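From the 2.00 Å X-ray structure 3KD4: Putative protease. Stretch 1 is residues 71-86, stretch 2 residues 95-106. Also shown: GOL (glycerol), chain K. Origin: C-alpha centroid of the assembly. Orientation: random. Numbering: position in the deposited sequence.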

ATOM      1  N   ILE A  71     -15.919  12.957  34.459  1.00 18.24           N
ATOM      2  CA  ILE A  71     -16.234  12.977  33.025  1.00 18.13           C
ATOM      3  C   ILE A  71     -15.896  14.364  32.493  1.00 18.00           C
ATOM      4  O   ILE A  71     -16.395  15.389  33.004  1.00 19.42           O
ATOM      5  CB  ILE A  71     -17.720  12.671  32.744  1.00 17.76           C
ATOM      6  CG1 ILE A  71     -18.102  11.277  33.282  1.00 17.90           C
ATOM      7  CG2 ILE A  71     -18.045  12.880  31.210  1.00 18.71           C
ATOM      8  CD1 ILE A  71     -17.522  10.068  32.523  1.00 18.28           C
ATOM      9  N   VAL A  72     -15.044  14.409  31.472  1.00 16.66           N
ATOM     10  CA  VAL A  72     -14.638  15.653  30.838  1.00 15.53           C
ATOM     11  C   VAL A  72     -15.146  15.643  29.399  1.00 15.98           C
ATOM     12  O   VAL A  72     -14.598  14.956  28.508  1.00 15.36           O
ATOM     13  CB  VAL A  72     -13.096  15.859  30.891  1.00 15.75           C
ATOM     14  CG1 VAL A  72     -12.702  17.249  30.336  1.00 15.41           C
ATOM     15  CG2 VAL A  72     -12.555  15.688  32.322  1.00 14.13           C
ATOM     16  N   LYS A  73     -16.220  16.400  29.181  1.00 16.24           N
ATOM     17  CA  LYS A  73     -16.875  16.487  27.890  1.00 16.24           C
ATOM     18  C   LYS A  73     -16.004  17.321  26.940  1.00 16.00           C
ATOM     19  O   LYS A  73     -15.527  18.344  27.306  1.00 15.97           O
ATOM     20  CB  LYS A  73     -18.264  17.137  28.072  1.00 16.89           C
ATOM     21  CG  LYS A  73     -19.086  17.332  26.791  1.00 18.68           C
ATOM     22  CD  LYS A  73     -20.450  17.957  27.126  1.00 20.51           C
ATOM     23  CE  LYS A  73     -21.439  17.980  25.991  1.00 21.52           C
ATOM     24  NZ  LYS A  73     -22.875  18.338  26.495  1.00 20.38           N
ATOM     25  N   THR A  74     -15.826  16.882  25.712  1.00 16.56           N
ATOM     26  CA  THR A  74     -15.058  17.612  24.749  1.00 17.07           C
ATOM     27  C   THR A  74     -15.727  18.953  24.446  1.00 18.31           C
ATOM     28  O   THR A  74     -16.900  18.971  24.035  1.00 18.86           O
ATOM     29  CB  THR A  74     -14.887  16.793  23.452  1.00 17.49           C
ATOM     30  OG1 THR A  74     -14.467  15.471  23.801  1.00 17.14           O
ATOM     31  CG2 THR A  74     -13.834  17.423  22.500  1.00 14.81           C
ATOM     32  N   PRO A  75     -15.012  20.081  24.675  1.00 18.97           N
ATOM     33  CA  PRO A  75     -15.633  21.381  24.424  1.00 19.58           C
ATOM     34  C   PRO A  75     -15.686  21.650  22.938  1.00 20.19           C
ATOM     35  O   PRO A  75     -14.951  21.015  22.165  1.00 19.42           O
ATOM     36  CB  PRO A  75     -14.687  22.373  25.129  1.00 20.33           C
ATOM     37  CG  PRO A  75     -13.328  21.755  24.982  1.00 20.53           C
ATOM     38  CD  PRO A  75     -13.607  20.216  25.110  1.00 19.38           C
ATOM     39  N   ASP A  76     -16.586  22.546  22.540  1.00 20.29           N
ATOM     40  CA  ASP A  76     -16.753  22.901  21.126  1.00 21.14           C
ATOM     41  C   ASP A  76     -15.450  23.313  20.453  1.00 20.43           C
ATOM     42  O   ASP A  76     -15.186  22.926  19.324  1.00 19.78           O
ATOM     43  CB  ASP A  76     -17.759  24.031  20.994  1.00 21.81           C
ATOM     44  CG  ASP A  76     -19.216  23.568  21.250  1.00 27.69           C
ATOM     45  OD1 ASP A  76     -19.502  22.348  21.377  1.00 29.68           O
ATOM     46  OD2 ASP A  76     -20.084  24.450  21.319  1.00 36.30           O
ATOM     47  N   ASN A  77     -14.620  24.075  21.152  1.00 20.55           N
ATOM     48  CA  ASN A  77     -13.378  24.562  20.550  1.00 21.62           C
ATOM     49  C   ASN A  77     -12.287  23.487  20.396  1.00 21.03           C
ATOM     50  O   ASN A  77     -11.242  23.767  19.865  1.00 21.21           O
ATOM     51  CB  ASN A  77     -12.863  25.795  21.299  1.00 22.46           C
ATOM     52  CG  ASN A  77     -12.514  25.504  22.732  1.00 26.53           C
ATOM     53  OD1 ASN A  77     -12.325  24.345  23.125  1.00 30.99           O
ATOM     54  ND2 ASN A  77     -12.404  26.571  23.543  1.00 32.86           N
ATOM     55  N   ALA A  78     -12.569  22.251  20.822  1.00 20.70           N
ATOM     56  CA  ALA A  78     -11.673  21.118  20.605  1.00 19.96           C
ATOM     57  C   ALA A  78     -12.067  20.328  19.337  1.00 19.99           C
ATOM     58  O   ALA A  78     -11.443  19.322  19.029  1.00 19.17           O
ATOM     59  CB  ALA A  78     -11.647  20.231  21.845  1.00 18.68           C
ATOM     60  N   PHE A  79     -13.093  20.785  18.609  1.00 19.44           N
ATOM     61  CA  PHE A  79     -13.443  20.211  17.305  1.00 20.34           C
ATOM     62  C   PHE A  79     -12.959  21.138  16.193  1.00 20.91           C
ATOM     63  O   PHE A  79     -13.460  22.268  16.083  1.00 21.45           O
ATOM     64  CB  PHE A  79     -14.971  19.974  17.167  1.00 20.54           C
ATOM     65  CG  PHE A  79     -15.536  18.966  18.143  1.00 18.77           C
ATOM     66  CD1 PHE A  79     -15.886  19.348  19.429  1.00 20.55           C
ATOM     67  CD2 PHE A  79     -15.740  17.659  17.767  1.00 19.97           C
ATOM     68  CE1 PHE A  79     -16.446  18.421  20.345  1.00 20.08           C
ATOM     69  CE2 PHE A  79     -16.261  16.730  18.662  1.00 19.68           C
ATOM     70  CZ  PHE A  79     -16.626  17.120  19.959  1.00 19.29           C
ATOM     71  N   VAL A  80     -11.975  20.707  15.398  1.00 20.42           N
ATOM     72  CA  VAL A  80     -11.432  21.564  14.367  1.00 21.40           C
ATOM     73  C   VAL A  80     -11.543  20.877  13.031  1.00 22.52           C
ATOM     74  O   VAL A  80     -11.044  19.779  12.867  1.00 22.35           O
ATOM     75  CB  VAL A  80      -9.960  21.956  14.624  1.00 21.87           C
ATOM     76  CG1 VAL A  80      -9.487  22.989  13.567  1.00 20.19           C
ATOM     77  CG2 VAL A  80      -9.805  22.489  16.047  1.00 19.43           C
ATOM     78  N   GLU A  81     -12.162  21.550  12.061  1.00 23.32           N
ATOM     79  CA  GLU A  81     -12.312  20.998  10.723  1.00 24.60           C
ATOM     80  C   GLU A  81     -11.247  21.534   9.798  1.00 23.99           C
ATOM     81  O   GLU A  81     -10.944  22.716   9.833  1.00 24.98           O
ATOM     82  CB  GLU A  81     -13.724  21.303  10.203  1.00 26.42           C
ATOM     83  CG  GLU A  81     -14.425  20.030   9.730  1.00 31.57           C
ATOM     84  CD  GLU A  81     -15.923  20.129   9.655  1.00 39.41           C
ATOM     85  OE1 GLU A  81     -16.422  21.261   9.418  1.00 42.22           O
ATOM     86  OE2 GLU A  81     -16.587  19.055   9.827  1.00 43.06           O
ATOM     87  N   VAL A  82     -10.623  20.650   9.027  1.00 24.15           N
ATOM     88  CA  VAL A  82      -9.488  20.977   8.160  1.00 23.92           C
ATOM     89  C   VAL A  82      -9.632  20.212   6.860  1.00 24.85           C
ATOM     90  O   VAL A  82     -10.489  19.324   6.770  1.00 24.97           O
ATOM     91  CB  VAL A  82      -8.131  20.605   8.840  1.00 23.68           C
ATOM     92  CG1 VAL A  82      -8.039  21.265  10.215  1.00 24.97           C
ATOM     93  CG2 VAL A  82      -7.892  19.045   8.943  1.00 21.82           C
ATOM     94  N   LEU A  83      -8.802  20.542   5.859  1.00 25.32           N
ATOM     95  CA  LEU A  83      -8.714  19.763   4.620  1.00 25.09           C
ATOM     96  C   LEU A  83      -7.863  18.535   4.869  1.00 25.91           C
ATOM     97  O   LEU A  83      -6.813  18.656   5.437  1.00 26.86           O
ATOM     98  CB  LEU A  83      -8.068  20.584   3.499  1.00 25.46           C
ATOM     99  CG  LEU A  83      -8.067  20.009   2.066  1.00 24.40           C
ATOM    100  CD1 LEU A  83      -9.474  20.052   1.422  1.00 23.47           C
ATOM    101  CD2 LEU A  83      -7.032  20.767   1.186  1.00 23.51           C
ATOM    102  N   PRO A  84      -8.312  17.335   4.452  1.00 25.51           N
ATOM    103  CA  PRO A  84      -7.437  16.185   4.583  1.00 25.54           C
ATOM    104  C   PRO A  84      -6.144  16.404   3.789  1.00 26.38           C
ATOM    105  O   PRO A  84      -6.185  16.996   2.707  1.00 24.75           O
ATOM    106  CB  PRO A  84      -8.233  15.046   3.939  1.00 25.65           C
ATOM    107  CG  PRO A  84      -9.619  15.549   3.769  1.00 25.57           C
ATOM    108  CD  PRO A  84      -9.579  17.027   3.774  1.00 24.92           C
ATOM    109  N   ARG A  85      -5.023  15.926   4.324  1.00 26.94           N
ATOM    110  CA  ARG A  85      -3.703  16.128   3.701  1.00 27.56           C
ATOM    111  C   ARG A  85      -3.673  15.537   2.292  1.00 27.39           C
ATOM    112  O   ARG A  85      -3.092  16.137   1.395  1.00 28.34           O
ATOM    113  CB  ARG A  85      -2.558  15.550   4.570  1.00 27.22           C
ATOM    114  N   PHE A  86      -4.346  14.413   2.078  1.00 26.97           N
ATOM    115  CA  PHE A  86      -4.374  13.789   0.759  1.00 27.13           C
ATOM    116  C   PHE A  86      -4.997  14.660  -0.347  1.00 27.27           C
ATOM    117  O   PHE A  86      -4.769  14.407  -1.540  1.00 26.79           O
ATOM    118  CB  PHE A  86      -5.009  12.381   0.776  1.00 26.67           C
ATOM    119  CG  PHE A  86      -6.454  12.336   1.223  1.00 26.84           C
ATOM    120  CD1 PHE A  86      -7.470  12.944   0.484  1.00 25.40           C
ATOM    121  CD2 PHE A  86      -6.803  11.624   2.366  1.00 26.68           C
ATOM    122  CE1 PHE A  86      -8.795  12.866   0.913  1.00 25.75           C
ATOM    123  CE2 PHE A  86      -8.115  11.545   2.792  1.00 27.03           C
ATOM    124  CZ  PHE A  86      -9.112  12.164   2.055  1.00 27.28           C
ATOM    125  N   GLN A  95     -13.551  20.655  -1.279  1.00 22.29           N
ATOM    126  CA  GLN A  95     -14.683  20.578  -0.348  1.00 22.33           C
ATOM    127  C   GLN A  95     -14.498  19.480   0.739  1.00 22.27           C
ATOM    128  O   GLN A  95     -15.185  19.503   1.758  1.00 20.56           O
ATOM    129  CB  GLN A  95     -16.016  20.416  -1.096  1.00 22.81           C
ATOM    130  CG  GLN A  95     -16.499  18.983  -1.393  1.00 23.34           C
ATOM    131  CD  GLN A  95     -15.611  18.163  -2.335  1.00 23.98           C
ATOM    132  OE1 GLN A  95     -14.663  18.678  -2.942  1.00 22.31           O
ATOM    133  NE2 GLN A  95     -15.916  16.854  -2.445  1.00 22.23           N
ATOM    134  N   LEU A  96     -13.564  18.542   0.535  1.00 22.53           N
ATOM    135  CA  LEU A  96     -13.413  17.418   1.454  1.00 22.15           C
ATOM    136  C   LEU A  96     -13.044  17.897   2.841  1.00 22.09           C
ATOM    137  O   LEU A  96     -12.384  18.916   2.969  1.00 21.58           O
ATOM    138  CB  LEU A  96     -12.402  16.425   0.934  1.00 22.69           C
ATOM    139  CG  LEU A  96     -12.822  15.692  -0.352  1.00 21.76           C
ATOM    140  CD1 LEU A  96     -11.672  14.760  -0.763  1.00 17.48           C
ATOM    141  CD2 LEU A  96     -14.156  14.963  -0.185  1.00 18.96           C
ATOM    142  N   LYS A  97     -13.552  17.202   3.863  1.00 21.69           N
ATOM    143  CA  LYS A  97     -13.338  17.568   5.262  1.00 22.09           C
ATOM    144  C   LYS A  97     -12.764  16.473   6.109  1.00 21.95           C
ATOM    145  O   LYS A  97     -13.060  15.269   5.926  1.00 22.50           O
ATOM    146  CB  LYS A  97     -14.619  18.016   5.915  1.00 22.82           C
ATOM    147  CG  LYS A  97     -15.231  19.230   5.284  1.00 25.29           C
ATOM    148  CD  LYS A  97     -14.572  20.480   5.702  1.00 32.42           C
ATOM    149  CE  LYS A  97     -15.047  21.696   4.872  1.00 35.22           C
ATOM    150  NZ  LYS A  97     -14.281  22.912   5.317  1.00 39.04           N
ATOM    151  N   GLU A  98     -11.934  16.906   7.054  1.00 21.85           N
ATOM    152  CA  GLU A  98     -11.433  16.058   8.119  1.00 21.65           C
ATOM    153  C   GLU A  98     -11.690  16.771   9.424  1.00 21.51           C
ATOM    154  O   GLU A  98     -11.138  17.846   9.655  1.00 21.31           O
ATOM    155  CB  GLU A  98      -9.941  15.804   7.929  1.00 22.46           C
ATOM    156  CG  GLU A  98      -9.251  15.076   9.077  1.00 24.97           C
ATOM    157  CD  GLU A  98      -7.874  14.600   8.703  1.00 29.38           C
ATOM    158  OE1 GLU A  98      -7.406  14.900   7.601  1.00 36.57           O
ATOM    159  OE2 GLU A  98      -7.241  13.910   9.494  1.00 35.53           O
HETATM  160  N   MSE A  99     -12.525  16.157  10.269  1.00 20.21           N
HETATM  161  CA  MSE A  99     -12.799  16.662  11.598  1.00 19.74           C
HETATM  162  C   MSE A  99     -11.712  16.103  12.518  1.00 19.47           C
HETATM  163  O   MSE A  99     -11.528  14.876  12.577  1.00 18.79           O
HETATM  164  CB  MSE A  99     -14.160  16.169  12.119  1.00 18.82           C
HETATM  165  CG  MSE A  99     -14.376  16.497  13.607  1.00 19.00           C
HETATM  166 SE   MSE A  99     -14.527  18.342  13.884  0.75 19.92          SE
HETATM  167  CE  MSE A  99     -16.349  18.652  13.241  1.00 23.81           C
ATOM    168  N   VAL A 100     -11.021  16.996  13.220  1.00 18.18           N
ATOM    169  CA  VAL A 100     -10.028  16.602  14.225  1.00 18.00           C
ATOM    170  C   VAL A 100     -10.662  16.860  15.590  1.00 18.06           C
ATOM    171  O   VAL A 100     -11.056  17.986  15.912  1.00 18.85           O
ATOM    172  CB  VAL A 100      -8.725  17.412  14.077  1.00 18.74           C
ATOM    173  CG1 VAL A 100      -7.692  17.026  15.191  1.00 16.71           C
ATOM    174  CG2 VAL A 100      -8.151  17.213  12.635  1.00 18.48           C
ATOM    175  N   VAL A 101     -10.833  15.796  16.364  1.00 17.21           N
ATOM    176  CA  VAL A 101     -11.347  15.875  17.725  1.00 16.50           C
ATOM    177  C   VAL A 101     -10.136  15.841  18.665  1.00 17.05           C
ATOM    178  O   VAL A 101      -9.421  14.841  18.701  1.00 17.53           O
ATOM    179  CB  VAL A 101     -12.261  14.693  18.018  1.00 16.02           C
ATOM    180  CG1 VAL A 101     -12.901  14.822  19.394  1.00 16.39           C
ATOM    181  CG2 VAL A 101     -13.356  14.560  16.918  1.00 14.99           C
ATOM    182  N   VAL A 102      -9.911  16.910  19.417  1.00 17.09           N
ATOM    183  CA  VAL A 102      -8.794  16.946  20.376  1.00 17.94           C
ATOM    184  C   VAL A 102      -9.328  16.468  21.715  1.00 18.24           C
ATOM    185  O   VAL A 102     -10.212  17.086  22.301  1.00 18.87           O
ATOM    186  CB  VAL A 102      -8.183  18.355  20.519  1.00 18.51           C
ATOM    187  CG1 VAL A 102      -7.109  18.381  21.663  1.00 18.34           C
ATOM    188  CG2 VAL A 102      -7.579  18.822  19.174  1.00 17.31           C
ATOM    189  N   HIS A 103      -8.831  15.329  22.168  1.00 17.69           N
ATOM    190  CA  HIS A 103      -9.336  14.735  23.388  1.00 18.25           C
ATOM    191  C   HIS A 103      -8.798  15.475  24.585  1.00 19.32           C
ATOM    192  O   HIS A 103      -7.570  15.604  24.749  1.00 20.24           O
ATOM    193  CB  HIS A 103      -8.955  13.273  23.422  1.00 18.37           C
ATOM    194  CG  HIS A 103      -9.562  12.516  22.298  1.00 18.37           C
ATOM    195  ND1 HIS A 103     -10.907  12.563  22.049  1.00 16.30           N
ATOM    196  CD2 HIS A 103      -9.014  11.767  21.308  1.00 18.57           C
ATOM    197  CE1 HIS A 103     -11.178  11.831  20.985  1.00 17.63           C
ATOM    198  NE2 HIS A 103     -10.043  11.356  20.505  1.00 20.04           N
ATOM    199  N   THR A 104      -9.696  15.984  25.414  1.00 19.28           N
ATOM    200  CA  THR A 104      -9.301  16.795  26.537  1.00 19.53           C
ATOM    201  C   THR A 104      -9.510  15.992  27.807  1.00 19.45           C
ATOM    202  O   THR A 104     -10.138  14.920  27.811  1.00 20.33           O
ATOM    203  CB  THR A 104     -10.094  18.130  26.617  1.00 20.84           C
ATOM    204  OG1 THR A 104     -11.458  17.833  26.911  1.00 21.11           O
ATOM    205  CG2 THR A 104     -10.003  18.942  25.301  1.00 19.72           C
ATOM    206  N   GLY A 105      -8.933  16.502  28.881  1.00 18.74           N
ATOM    207  CA  GLY A 105      -8.983  15.858  30.176  1.00 18.63           C
ATOM    208  C   GLY A 105      -8.196  14.570  30.295  1.00 18.51           C
ATOM    209  O   GLY A 105      -8.443  13.782  31.214  1.00 18.06           O
ATOM    210  N   LEU A 106      -7.283  14.321  29.357  1.00 18.59           N
ATOM    211  CA  LEU A 106      -6.480  13.112  29.426  1.00 19.15           C
ATOM    212  C   LEU A 106      -5.578  13.134  30.683  1.00 19.75           C
ATOM    213  O   LEU A 106      -5.038  14.169  31.056  1.00 19.84           O
ATOM    214  CB  LEU A 106      -5.645  12.907  28.164  1.00 18.43           C
ATOM    215  CG  LEU A 106      -6.452  12.566  26.902  1.00 19.53           C
ATOM    216  CD1 LEU A 106      -5.491  12.359  25.727  1.00 21.15           C
ATOM    217  CD2 LEU A 106      -7.304  11.343  27.114  1.00 17.71           C
TER
HETATM  218  C1  GOL K  18      -4.635  13.358   7.136  1.00 48.38           C
HETATM  219  O1  GOL K  18      -5.108  14.604   6.662  1.00 45.67           O
HETATM  220  C2  GOL K  18      -5.099  12.177   6.285  1.00 48.25           C
HETATM  221  O2  GOL K  18      -6.446  11.814   6.493  1.00 51.33           O
HETATM  222  C3  GOL K  18      -5.026  12.482   4.817  1.00 48.08           C
HETATM  223  O3  GOL K  18      -3.907  13.238   4.520  1.00 50.71           O
HETATM  224  O   HOH W   1     -12.633  15.560  25.850  1.00 23.86           O

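On one face of the sheet formed by the two stretches lie Phe79, Glu81, Met99 and Val101. In Met99, present as selenomethionine, chi2 in the p well turns the side chain back, and SE lies 3.7 Å from CB of Phe79; chi3, also p, then places CE. The selenium sits at the edge of the Phe79 ring, 5.4 Å from its centroid, while CE2 of the same ring lies 3.9 Å from CG1 of Val101. A long, flexible side chain and a flat ring thus fill the space beside a compact, buried valine. The Met99 methyl comes close to Glu81, CE lying 3.4 Å from OE2, an oxygen satisfied by a hydrogen bond elsewhere in the structure.

The other face carries Val80, Val82, Glu98 and Val100. Here CG2 of Val82 packs 4.1 Å from CG2 of Val100, and the branched valines cover the backbone without reaching far. At one end CB of Ala78 lies 4.2 Å from CB of Val102; at the other, CD of Pro84 rests 4.0 Å from CB of Leu96, whose CD1 meets the edge of the Phe86 ring at CE1, 3.8 Å away.

Residues 79-82 and 97-102 form two antiparallel strands whose axes approach to 4.6 Å, and together the two stretches bury 1008 Å² of surface. Five backbone hydrogen bonds tie the strands. Val80 N to Val100 O (2.9 Å) and Val100 N to Val80 O (2.8 Å) close one ring; Val82 N to Glu98 O (2.9 Å) and Glu98 N to Val82 O (2.8 Å) close the next; Val102 N to Ala78 O (2.9 Å) extends the ladder. Between these rungs, CA of Phe79 and CA of Glu81 make C-H...O contacts of 3.5 Å with O of Val100 and O of Glu98, respectively.

Beyond the strands, CG1 of Val72 lies 3.7 Å from OG1 of Thr104 and 4.0 Å from CA of Gly105. Glycine suits this turn: its phi is positive, and an ideal CB would clash with CB of Val72 at 2.7 Å. Water 1 accepts a hydrogen bond from Thr104 N (3.0 Å) and shares another with Thr74 OG1 (2.8 Å), bridging the stretches.

At the opposite end of the ladder, the extended Glu98 side chain reaches a glycerol, probably from the crystallisation liquor. Glycerol O1 receives a hydrogen bond from Arg85 N (2.7 Å) and donates one to Glu98 OE1 (2.5 Å), linking backbone to carboxylate.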